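Local coordinates for aerobactin synthase IucA (PDB 5JM8), which catalyses, as an ATP-dependent NIS synthetase, a ligation step in the assembly of the siderophore aerobactin, at residues 57-62 with 504-509; 167-172 with 226-231; 257-262 with 266-271. All coordinates share one frame; numbering follows the deposited sequence.

Contact 1: residues 57-62 with 504-509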
loop_
_atom_site.group_PDB
_atom_site.type_symbol
_atom_site.label_atom_id
_atom_site.label_comp_id
_atom_site.label_asym_id
_atom_site.label_seq_id
_atom_site.Cartn_x
_atom_site.Cartn_y
_atom_site.Cartn_z
ATOM N N PHE A 57 -5.258 32.953 -29.449
ATOM C CA PHE A 57 -6.451 33.769 -29.277
ATOM C C PHE A 57 -7.645 32.886 -28.934
ATOM O O PHE A 57 -7.943 31.924 -29.640
ATOM C CB PHE A 57 -6.742 34.583 -30.537
ATOM C CG PHE A 57 -7.921 35.499 -30.398
ATOM C CD1 PHE A 57 -7.778 36.752 -29.823
ATOM C CD2 PHE A 57 -9.177 35.104 -30.827
ATOM C CE1 PHE A 57 -8.864 37.595 -29.686
ATOM C CE2 PHE A 57 -10.266 35.944 -30.693
ATOM C CZ PHE A 57 -10.108 37.192 -30.122
ATOM N N SER A 58 -8.322 33.237 -27.846
ATOM C CA SER A 58 -9.431 32.456 -27.320
ATOM C C SER A 58 -10.751 33.209 -27.429
ATOM O O SER A 58 -10.839 34.367 -27.014
ATOM C CB SER A 58 -9.173 32.096 -25.858
ATOM O OG SER A 58 -10.357 31.640 -25.229
ATOM N N PRO A 59 -11.788 32.557 -27.981
ATOM C CA PRO A 59 -13.111 33.190 -27.982
ATOM C C PRO A 59 -13.762 33.202 -26.605
ATOM O O PRO A 59 -14.880 33.695 -26.462
ATOM C CB PRO A 59 -13.917 32.325 -28.953
ATOM C CG PRO A 59 -13.242 31.009 -28.941
ATOM C CD PRO A 59 -11.788 31.289 -28.736
ATOM N N THR A 60 -13.066 32.657 -25.612
ATOM C CA THR A 60 -13.507 32.724 -24.226
ATOM C C THR A 60 -12.483 33.492 -23.397
ATOM O O THR A 60 -12.452 33.385 -22.173
ATOM C CB THR A 60 -13.717 31.319 -23.631
ATOM O OG1 THR A 60 -12.560 30.511 -23.882
ATOM C CG2 THR A 60 -14.935 30.659 -24.252
ATOM N N GLN A 61 -11.651 34.270 -24.085
ATOM C CA GLN A 61 -10.678 35.162 -23.454
ATOM C C GLN A 61 -9.603 34.440 -22.631
ATOM O O GLN A 61 -8.911 35.070 -21.829
ATOM C CB GLN A 61 -11.395 36.183 -22.569
ATOM C CG GLN A 61 -12.304 37.141 -23.331
ATOM C CD GLN A 61 -13.745 36.664 -23.432
ATOM O OE1 GLN A 61 -14.309 36.130 -22.478
ATOM N NE2 GLN A 61 -14.351 36.875 -24.594
ATOM N N HIS A 62 -9.461 33.131 -22.821
ATOM C CA HIS A 62 -8.315 32.410 -22.271
ATOM C C HIS A 62 -7.109 32.603 -23.192
ATOM O O HIS A 62 -6.575 31.637 -23.739
ATOM C CB HIS A 62 -8.615 30.914 -22.106
ATOM C CG HIS A 62 -9.631 30.604 -21.049
ATOM N ND1 HIS A 62 -10.987 30.579 -21.302
ATOM C CD2 HIS A 62 -9.489 30.287 -19.740
ATOM C CE1 HIS A 62 -11.634 30.269 -20.193
ATOM N NE2 HIS A 62 -10.749 30.087 -19.230
ATOM N N ASP A 504 -8.502 20.386 -30.368
ATOM C CA ASP A 504 -9.641 20.755 -31.203
ATOM C C ASP A 504 -10.012 22.194 -30.867
ATOM O O ASP A 504 -9.734 22.661 -29.768
ATOM C CB ASP A 504 -10.834 19.818 -30.975
ATOM C CG ASP A 504 -11.899 19.946 -32.056
ATOM O OD1 ASP A 504 -11.654 20.633 -33.072
ATOM O OD2 ASP A 504 -12.981 19.345 -31.893
ATOM N N SER A 505 -10.630 22.901 -31.807
ATOM C CA SER A 505 -10.991 24.302 -31.590
ATOM C C SER A 505 -11.996 24.433 -30.445
ATOM O O SER A 505 -12.768 23.513 -30.191
ATOM C CB SER A 505 -11.565 24.909 -32.874
ATOM O OG SER A 505 -12.672 24.162 -33.339
ATOM N N GLU A 506 -11.973 25.566 -29.744
ATOM C CA GLU A 506 -12.968 25.828 -28.709
ATOM C C GLU A 506 -14.355 25.825 -29.331
ATOM O O GLU A 506 -15.308 25.312 -28.745
ATOM C CB GLU A 506 -12.715 27.166 -28.012
ATOM C CG GLU A 506 -11.370 27.260 -27.316
ATOM C CD GLU A 506 -11.251 28.474 -26.409
ATOM O OE1 GLU A 506 -12.256 28.845 -25.767
ATOM O OE2 GLU A 506 -10.149 29.059 -26.343
ATOM N N ALA A 507 -14.447 26.394 -30.530
ATOM C CA ALA A 507 -15.709 26.489 -31.259
ATOM C C ALA A 507 -16.338 25.115 -31.452
ATOM O O ALA A 507 -17.533 24.932 -31.217
ATOM C CB ALA A 507 -15.490 27.164 -32.607
ATOM N N ASN A 508 -15.528 24.150 -31.873
ATOM C CA ASN A 508 -16.011 22.794 -32.081
ATOM C C ASN A 508 -16.390 22.123 -30.768
ATOM O O ASN A 508 -17.412 21.445 -30.681
ATOM C CB ASN A 508 -14.959 21.953 -32.804
ATOM C CG ASN A 508 -14.809 22.329 -34.266
ATOM O OD1 ASN A 508 -15.670 22.995 -34.844
ATOM N ND2 ASN A 508 -13.713 21.892 -34.875
ATOM N N LEU A 509 -15.567 22.311 -29.744
ATOM C CA LEU A 509 -15.809 21.672 -28.459
ATOM C C LEU A 509 -17.040 22.264 -27.784
ATOM O O LEU A 509 -17.790 21.555 -27.118
ATOM C CB LEU A 509 -14.583 21.807 -27.554
ATOM C CG LEU A 509 -13.321 21.109 -28.076
ATOM C CD1 LEU A 509 -12.100 21.484 -27.239
ATOM C CD2 LEU A 509 -13.507 19.598 -28.116
#

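Contact 2: residues 167-172 with 226-231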
loop_
_atom_site.group_PDB
_atom_site.type_symbol
_atom_site.label_atom_id
_atom_site.label_comp_id
_atom_site.label_asym_id
_atom_site.label_seq_id
_atom_site.Cartn_x
_atom_site.Cartn_y
_atom_site.Cartn_z
ATOM N N GLU A 167 4.174 30.379 3.182
ATOM C CA GLU A 167 4.879 29.127 2.922
ATOM C C GLU A 167 4.212 27.931 3.590
ATOM O O GLU A 167 4.328 26.806 3.107
ATOM C CB GLU A 167 6.331 29.216 3.404
ATOM C CG GLU A 167 7.260 30.008 2.498
ATOM C CD GLU A 167 8.715 29.912 2.924
ATOM O OE1 GLU A 167 8.987 29.352 4.009
ATOM O OE2 GLU A 167 9.587 30.391 2.170
ATOM N N ARG A 168 3.528 28.176 4.702
ATOM C CA ARG A 168 2.984 27.094 5.513
ATOM C C ARG A 168 1.477 26.933 5.349
ATOM O O ARG A 168 0.967 25.814 5.347
ATOM C CB ARG A 168 3.320 27.325 6.992
ATOM C CG ARG A 168 3.015 26.129 7.889
ATOM C CD ARG A 168 3.358 26.399 9.347
ATOM N NE ARG A 168 2.988 25.276 10.202
ATOM C CZ ARG A 168 2.975 25.310 11.530
ATOM N NH1 ARG A 168 2.622 24.232 12.218
ATOM N NH2 ARG A 168 3.309 26.418 12.174
ATOM N N TYR A 169 0.769 28.048 5.197
ATOM C CA TYR A 169 -0.685 28.049 5.342
ATOM C C TYR A 169 -1.438 28.133 4.013
ATOM O O TYR A 169 -2.657 27.948 3.972
ATOM C CB TYR A 169 -1.091 29.202 6.265
ATOM C CG TYR A 169 -0.489 29.071 7.651
ATOM C CD1 TYR A 169 -0.542 27.865 8.337
ATOM C CD2 TYR A 169 0.152 30.139 8.262
ATOM C CE1 TYR A 169 0.009 27.728 9.593
ATOM C CE2 TYR A 169 0.710 30.011 9.524
ATOM C CZ TYR A 169 0.634 28.801 10.184
ATOM O OH TYR A 169 1.182 28.655 11.438
ATOM N N LEU A 170 -0.712 28.398 2.931
ATOM C CA LEU A 170 -1.279 28.333 1.588
ATOM C C LEU A 170 -0.882 27.011 0.934
ATOM O O LEU A 170 0.065 26.364 1.374
ATOM C CB LEU A 170 -0.802 29.511 0.739
ATOM C CG LEU A 170 -1.098 30.911 1.279
ATOM C CD1 LEU A 170 -0.460 31.935 0.373
ATOM C CD2 LEU A 170 -2.591 31.164 1.404
ATOM N N PRO A 171 -1.613 26.599 -0.113
ATOM C CA PRO A 171 -1.311 25.322 -0.771
ATOM C C PRO A 171 -0.140 25.380 -1.741
ATOM O O PRO A 171 0.389 24.335 -2.118
ATOM C CB PRO A 171 -2.600 25.013 -1.532
ATOM C CG PRO A 171 -3.188 26.349 -1.818
ATOM C CD PRO A 171 -2.872 27.184 -0.608
ATOM N N ASP A 172 0.248 26.586 -2.138
ATOM C CA ASP A 172 1.169 26.779 -3.254
ATOM C C ASP A 172 2.480 26.007 -3.082
ATOM O O ASP A 172 2.969 25.392 -4.029
ATOM C CB ASP A 172 1.460 28.274 -3.436
ATOM C CG ASP A 172 0.196 29.098 -3.632
ATOM O OD1 ASP A 172 -0.711 29.015 -2.779
ATOM O OD2 ASP A 172 0.109 29.830 -4.640
ATOM N N LEU A 226 -8.301 24.045 16.098
ATOM C CA LEU A 226 -8.079 25.387 15.567
ATOM C C LEU A 226 -7.050 25.404 14.442
ATOM O O LEU A 226 -6.182 24.537 14.365
ATOM C CB LEU A 226 -7.613 26.337 16.675
ATOM C CG LEU A 226 -8.684 26.944 17.584
ATOM C CD1 LEU A 226 -8.958 26.050 18.772
ATOM C CD2 LEU A 226 -8.264 28.329 18.040
ATOM N N HIS A 227 -7.159 26.409 13.578
ATOM C CA HIS A 227 -6.147 26.671 12.564
ATOM C C HIS A 227 -4.942 27.292 13.269
ATOM O O HIS A 227 -5.109 28.235 14.045
ATOM C CB HIS A 227 -6.701 27.601 11.479
ATOM C CG HIS A 227 -5.793 27.781 10.301
ATOM N ND1 HIS A 227 -4.543 28.349 10.403
ATOM C CD2 HIS A 227 -5.964 27.479 8.992
ATOM C CE1 HIS A 227 -3.977 28.384 9.209
ATOM N NE2 HIS A 227 -4.819 27.862 8.335
ATOM N N PRO A 228 -3.727 26.761 13.022
ATOM C CA PRO A 228 -2.552 27.230 13.770
ATOM C C PRO A 228 -2.355 28.744 13.742
ATOM O O PRO A 228 -1.875 29.311 14.719
ATOM C CB PRO A 228 -1.389 26.527 13.064
ATOM C CG PRO A 228 -1.984 25.302 12.496
ATOM C CD PRO A 228 -3.374 25.683 12.080
ATOM N N TRP A 229 -2.726 29.385 12.639
ATOM C CA TRP A 229 -2.583 30.831 12.513
ATOM C C TRP A 229 -3.722 31.573 13.220
ATOM O O TRP A 229 -3.481 32.559 13.914
ATOM C CB TRP A 229 -2.524 31.235 11.039
ATOM C CG TRP A 229 -2.153 32.674 10.836
ATOM C CD1 TRP A 229 -0.896 33.203 10.837
ATOM C CD2 TRP A 229 -3.049 33.767 10.602
ATOM N NE1 TRP A 229 -0.952 34.559 10.621
ATOM C CE2 TRP A 229 -2.263 34.931 10.472
ATOM C CE3 TRP A 229 -4.439 33.877 10.488
ATOM C CZ2 TRP A 229 -2.819 36.187 10.236
ATOM C CZ3 TRP A 229 -4.989 35.126 10.254
ATOM C CH2 TRP A 229 -4.181 36.263 10.130
ATOM N N GLN A 230 -4.956 31.107 13.043
ATOM C CA GLN A 230 -6.098 31.701 13.737
ATOM C C GLN A 230 -5.976 31.542 15.239
ATOM O O GLN A 230 -6.243 32.474 15.994
ATOM C CB GLN A 230 -7.412 31.068 13.284
ATOM C CG GLN A 230 -7.957 31.618 11.991
ATOM C CD GLN A 230 -8.430 33.052 12.114
ATOM O OE1 GLN A 230 -7.925 33.941 11.431
ATOM N NE2 GLN A 230 -9.413 33.283 12.976
ATOM N N GLY A 231 -5.585 30.346 15.663
ATOM C CA GLY A 231 -5.488 30.031 17.073
ATOM C C GLY A 231 -4.536 30.946 17.813
ATOM O O GLY A 231 -4.830 31.382 18.924
#

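Contact 3: residues 257-262 with 266-271. With ATP (adenosine-5'-triphosphate), chain I.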
loop_
_atom_site.group_PDB
_atom_site.type_symbol
_atom_site.label_atom_id
_atom_site.label_comp_id
_atom_site.label_asym_id
_atom_site.label_seq_id
_atom_site.Cartn_x
_atom_site.Cartn_y
_atom_site.Cartn_z
ATOM N N ALA A 257 -2.331 14.416 13.429
ATOM C CA ALA A 257 -2.135 14.073 12.028
ATOM C C ALA A 257 -1.834 15.305 11.182
ATOM O O ALA A 257 -2.199 16.418 11.553
ATOM C CB ALA A 257 -3.367 13.356 11.497
ATOM N N PRO A 258 -1.160 15.107 10.038
ATOM C CA PRO A 258 -0.837 16.222 9.142
ATOM C C PRO A 258 -2.031 16.663 8.305
ATOM O O PRO A 258 -2.768 15.817 7.798
ATOM C CB PRO A 258 0.263 15.643 8.256
ATOM C CG PRO A 258 -0.046 14.194 8.193
ATOM C CD PRO A 258 -0.619 13.830 9.537
ATOM N N TRP A 259 -2.209 17.973 8.164
ATOM C CA TRP A 259 -3.301 18.529 7.371
ATOM C C TRP A 259 -2.767 19.346 6.204
ATOM O O TRP A 259 -1.759 20.036 6.333
ATOM C CB TRP A 259 -4.203 19.394 8.244
ATOM C CG TRP A 259 -5.017 18.596 9.193
ATOM C CD1 TRP A 259 -4.613 18.079 10.387
ATOM C CD2 TRP A 259 -6.386 18.214 9.031
ATOM N NE1 TRP A 259 -5.648 17.400 10.981
ATOM C CE2 TRP A 259 -6.746 17.466 10.166
ATOM C CE3 TRP A 259 -7.338 18.427 8.032
ATOM C CZ2 TRP A 259 -8.021 16.937 10.332
ATOM C CZ3 TRP A 259 -8.600 17.902 8.199
ATOM C CH2 TRP A 259 -8.932 17.166 9.339
ATOM N N LEU A 260 -3.458 19.264 5.071
ATOM C CA LEU A 260 -3.049 19.954 3.854
ATOM C C LEU A 260 -3.999 21.103 3.530
ATOM O O LEU A 260 -5.195 20.877 3.346
ATOM C CB LEU A 260 -3.011 18.980 2.673
ATOM C CG LEU A 260 -1.800 18.059 2.509
ATOM C CD1 LEU A 260 -1.672 17.067 3.656
ATOM C CD2 LEU A 260 -1.903 17.331 1.180
ATOM N N PRO A 261 -3.483 22.344 3.467
ATOM C CA PRO A 261 -4.367 23.396 2.955
ATOM C C PRO A 261 -4.736 23.149 1.495
ATOM O O PRO A 261 -3.858 22.844 0.688
ATOM C CB PRO A 261 -3.536 24.678 3.114
ATOM C CG PRO A 261 -2.126 24.225 3.299
ATOM C CD PRO A 261 -2.209 22.891 3.967
ATOM N N THR A 262 -6.019 23.262 1.169
ATOM C CA THR A 262 -6.491 23.005 -0.187
ATOM C C THR A 262 -6.515 24.298 -0.997
ATOM O O THR A 262 -6.030 25.331 -0.536
ATOM C CB THR A 262 -7.896 22.370 -0.182
ATOM O OG1 THR A 262 -8.854 23.310 0.320
ATOM C CG2 THR A 262 -7.907 21.120 0.684
ATOM N N ARG A 266 -8.372 27.951 3.494
ATOM C CA ARG A 266 -9.038 27.828 4.790
ATOM C C ARG A 266 -9.619 26.440 5.001
ATOM O O ARG A 266 -9.962 26.076 6.126
ATOM C CB ARG A 266 -10.143 28.877 4.939
ATOM C CG ARG A 266 -11.276 28.799 3.922
ATOM C CD ARG A 266 -12.432 29.672 4.392
ATOM N NE ARG A 266 -13.426 29.945 3.357
ATOM C CZ ARG A 266 -14.491 30.718 3.543
ATOM N NH1 ARG A 266 -15.351 30.921 2.555
ATOM N NH2 ARG A 266 -14.702 31.292 4.721
ATOM N N SER A 267 -9.728 25.671 3.923
ATOM C CA SER A 267 -10.195 24.297 4.015
ATOM C C SER A 267 -9.009 23.348 4.006
ATOM O O SER A 267 -8.183 23.380 3.093
ATOM C CB SER A 267 -11.152 23.971 2.872
ATOM O OG SER A 267 -12.335 24.745 2.975
ATOM N N LEU A 268 -8.935 22.513 5.038
ATOM C CA LEU A 268 -7.829 21.577 5.209
ATOM C C LEU A 268 -8.251 20.139 4.915
ATOM O O LEU A 268 -9.416 19.780 5.078
ATOM C CB LEU A 268 -7.277 21.670 6.631
ATOM C CG LEU A 268 -6.335 22.834 6.956
ATOM C CD1 LEU A 268 -6.926 24.175 6.562
ATOM C CD2 LEU A 268 -5.981 22.821 8.438
ATOM N N TYR A 269 -7.287 19.326 4.493
ATOM C CA TYR A 269 -7.526 17.921 4.179
ATOM C C TYR A 269 -6.554 17.008 4.925
ATOM O O TYR A 269 -5.355 17.277 4.986
ATOM C CB TYR A 269 -7.415 17.696 2.668
ATOM C CG TYR A 269 -7.346 16.243 2.246
ATOM C CD1 TYR A 269 -8.451 15.410 2.358
ATOM C CD2 TYR A 269 -6.176 15.712 1.717
ATOM C CE1 TYR A 269 -8.389 14.083 1.964
ATOM C CE2 TYR A 269 -6.105 14.388 1.319
ATOM C CZ TYR A 269 -7.212 13.579 1.444
ATOM O OH TYR A 269 -7.134 12.263 1.047
ATOM N N CYS A 270 -7.093 15.939 5.507
ATOM C CA CYS A 270 -6.293 14.889 6.129
ATOM C C CYS A 270 -6.808 13.537 5.645
ATOM O O CYS A 270 -7.951 13.168 5.913
ATOM C CB CYS A 270 -6.352 14.988 7.657
ATOM S SG CYS A 270 -5.388 13.734 8.538
ATOM N N ALA A 271 -5.957 12.807 4.929
ATOM C CA ALA A 271 -6.364 11.594 4.222
ATOM C C ALA A 271 -6.976 10.544 5.146
ATOM O O ALA A 271 -7.812 9.746 4.719
ATOM C CB ALA A 271 -5.170 11.000 3.479
HETATM P PG ATP I . -14.149 25.746 0.112
HETATM O O1G ATP I . -13.096 25.124 0.993
HETATM O O2G ATP I . -14.295 25.066 -1.228
HETATM O O3G ATP I . -15.468 25.983 0.807
HETATM P PB ATP I . -14.305 28.626 -0.258
HETATM O O1B ATP I . -13.305 29.673 0.166
HETATM O O2B ATP I . -15.625 28.518 0.472
HETATM O O3B ATP I . -13.544 27.196 -0.284
HETATM P PA ATP I . -14.977 30.192 -2.561
HETATM O O1A ATP I . -15.617 31.102 -1.543
HETATM O O2A ATP I . -15.724 29.838 -3.823
HETATM O O3A ATP I . -14.591 28.806 -1.836
HETATM O "O5'" ATP I . -13.544 30.769 -3.001
HETATM C "C5'" ATP I . -12.786 30.017 -3.943
HETATM C "C4'" ATP I . -11.289 30.182 -3.727
HETATM O "O4'" ATP I . -10.610 29.447 -4.748
HETATM C "C3'" ATP I . -10.822 31.627 -3.817
HETATM O "O3'" ATP I . -10.009 31.941 -2.679
HETATM C "C2'" ATP I . -10.025 31.721 -5.105
HETATM O "O2'" ATP I . -8.830 32.481 -4.937
HETATM C "C1'" ATP I . -9.691 30.281 -5.457
HETATM N N9 ATP I . -9.820 30.024 -6.908
HETATM C C8 ATP I . -8.814 29.595 -7.688
HETATM N N7 ATP I . -9.229 29.451 -8.972
HETATM C C5 ATP I . -10.529 29.791 -9.016
HETATM C C6 ATP I . -11.569 29.859 -10.062
HETATM N N6 ATP I . -11.259 29.518 -11.335
HETATM N N1 ATP I . -12.806 30.266 -9.696
HETATM C C2 ATP I . -13.102 30.602 -8.425
HETATM N N3 ATP I . -12.199 30.561 -7.428
HETATM C C4 ATP I . -10.918 30.172 -7.653
#

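Contact 1: residues 57-62 with 504-509
With the Ser58 hydroxyl turned opposite the backbone N (chi1 165°) and the Glu506 chain swung beside its own N (chi1 -60°) and then running out extended, the hydroxyl of an ST turn and a carboxylate from the first turn of helix 506-521 are brought together. The ST turn lies in the loop between strands 49-54 and 64-72, where a type I beta turn also runs from Ser58 to Gln61. Ser58 OG accepts from Thr60 N at 2.9 Å, and its own proton goes across to Glu506 OE2, 2.8 Å away. That oxygen is met on its syn side, 15° out of the carboxylate plane. The other carboxylate oxygen, Glu506 OE1, uses its syn lone pair to take a short bond of 2.5 Å from Thr60 OG1. Two hydroxyls therefore grip the carboxylate, one on each oxygen, and Tyr56 adds a second bond to OE2. Apolar atoms cover the flank: Pro59 CD lies 3.7 Å from Glu506 OE2, and the proline ring also reaches Glu506 CB. On the helix side Ser505 is the N-cap, its OG accepting from Asn508 N at 3.2 Å. Placing an acid in this first turn would suit the helix dipole and probably favours the carboxylate form of Glu506. The contact thus ties the N-terminal beta region to helix 506-521, and Thr60 also rests on Phe492 and Ala496 of helix 475-500. Thr60 OG1 also accepts, from His62 ND1 at 3.0 Å, nearly in the plane of the imidazole.

Contact 2: residues 167-172 with 226-231
The Tyr169 ring lies across the start of helix 228-235, touching His227, Pro228 and Trp229 in turn. Its side chain leaves the last turn of helix 163-169 with CG beside the backbone N (chi1 -61°), which carries the ring toward the start of helix 228-235. Over one of its faces sits Trp229 CB, 4.1 Å from the ring centroid and displaced toward the rim, a CH-pi contact; Trp229 CD1 also comes near Tyr169 CE2. The opposite face is covered by CB of the preceding residue, Arg168, so the phenol is held between aliphatic carbons. Trp229 points its CG opposite the backbone N (chi1 -171°), and from there the indole leads away from the tyrosine, its ring meeting Phe161 edge-to-face. His227 takes the same kind of first torsion, but there it turns the imidazole back over the start of the helix. ND1 accepts from Trp229 N at 3.1 Å, with the donor only 3° out of the ring plane, and this N-cap bond fixes the rotation of the ring. CE1 is thereby set 3.6 Å from Tyr169 CD1, the two rings lying obliquely. At the phenol end Pro228 CB is 3.7 Å from Tyr169 OH. Phe177 meets the tyrosine edge-to-face and touches Pro228 as well, adding a further aromatic ring, from strand 177-185, to the cluster. Cohesion between the two segments thus rests on carbon and aromatic contacts, with the His227 ND1 lone pair spent on capping, while the bond from Trp229 NE1 to Glu165, on the same helix as Tyr169, adds a directional tie.

Contact 3: residues 257-262 with 266-271
Trp259 and Cys270 meet at the closely packed end of a beta hairpin, strands 258-261 and 267-269, whose short axes run antiparallel with a marked twist, 135° between their directions. Cys270 CB stands over the six-membered ring of the indole, 3.4 Å from its centroid and almost on the ring normal, while SG lies over the five-membered ring as a sulfur-aromatic contact. With SG turned opposite its backbone N (chi1 -180°), the sulfur also reaches Ala257 CB at 3.6 Å. Along the ring Trp259 CE3 touches Leu268 CB at 3.5 Å, and Leu268 and the indole both meet Leu179, so this part of the hairpin packs on strand 177-185, to which Trp259 is also backbone-bonded at Phe177. Leu260 and Tyr269 form the hydrogen-bonded pair: Leu260 N donates to Tyr269 O at 2.7 Å and Tyr269 N returns a bond to Leu260 O. Pro261 and Leu268, the non-hydrogen-bonded pair, put their side chains on the other face, where both touch Phe177. Packing is looser at Pro258, which is exposed and whose ring stays clear of close contact with 266-271; Leu260, partly exposed, meets mainly the backbone carbonyl of Tyr269. Beyond the paired strands Thr262 N closes the ladder on Ser267 O at 2.9 Å, nearly in line with the carbonyl bond. Here the hairpin turns to the nucleotide: Arg266 and Ser267 belong to the ATP pocket, together with Lys278 of the adjacent strand. The extended Arg266 chain sets its guanidinium edge toward the beta phosphate, where NE donates to ATP O1B at 3.2 Å and NH1 to ATP O2B.

Contacts 2 and 3 are neighbours, their centres about 10 Å apart within the IucA/IucC region, and they touch directly: Pro171 CG packs 3.3 Å from Thr262 O. Both meet Phe177 of strand 177-185, so they pack on the same phenylalanine. Contact 1 lies on the opposite side of the chain's centre and joins residues far apart in sequence; its centre is about 35 Å from that of contact 3. All three are largely buried, the exposed touching residues being Pro59 in contact 1 and Pro258 in contact 3. Contact 1 depends on hydroxyl-carboxylate bonds and contact 2 is aromatic and apolar, whereas contact 3 combines a backbone ladder with ring packing and, alone of the three, holds ATP.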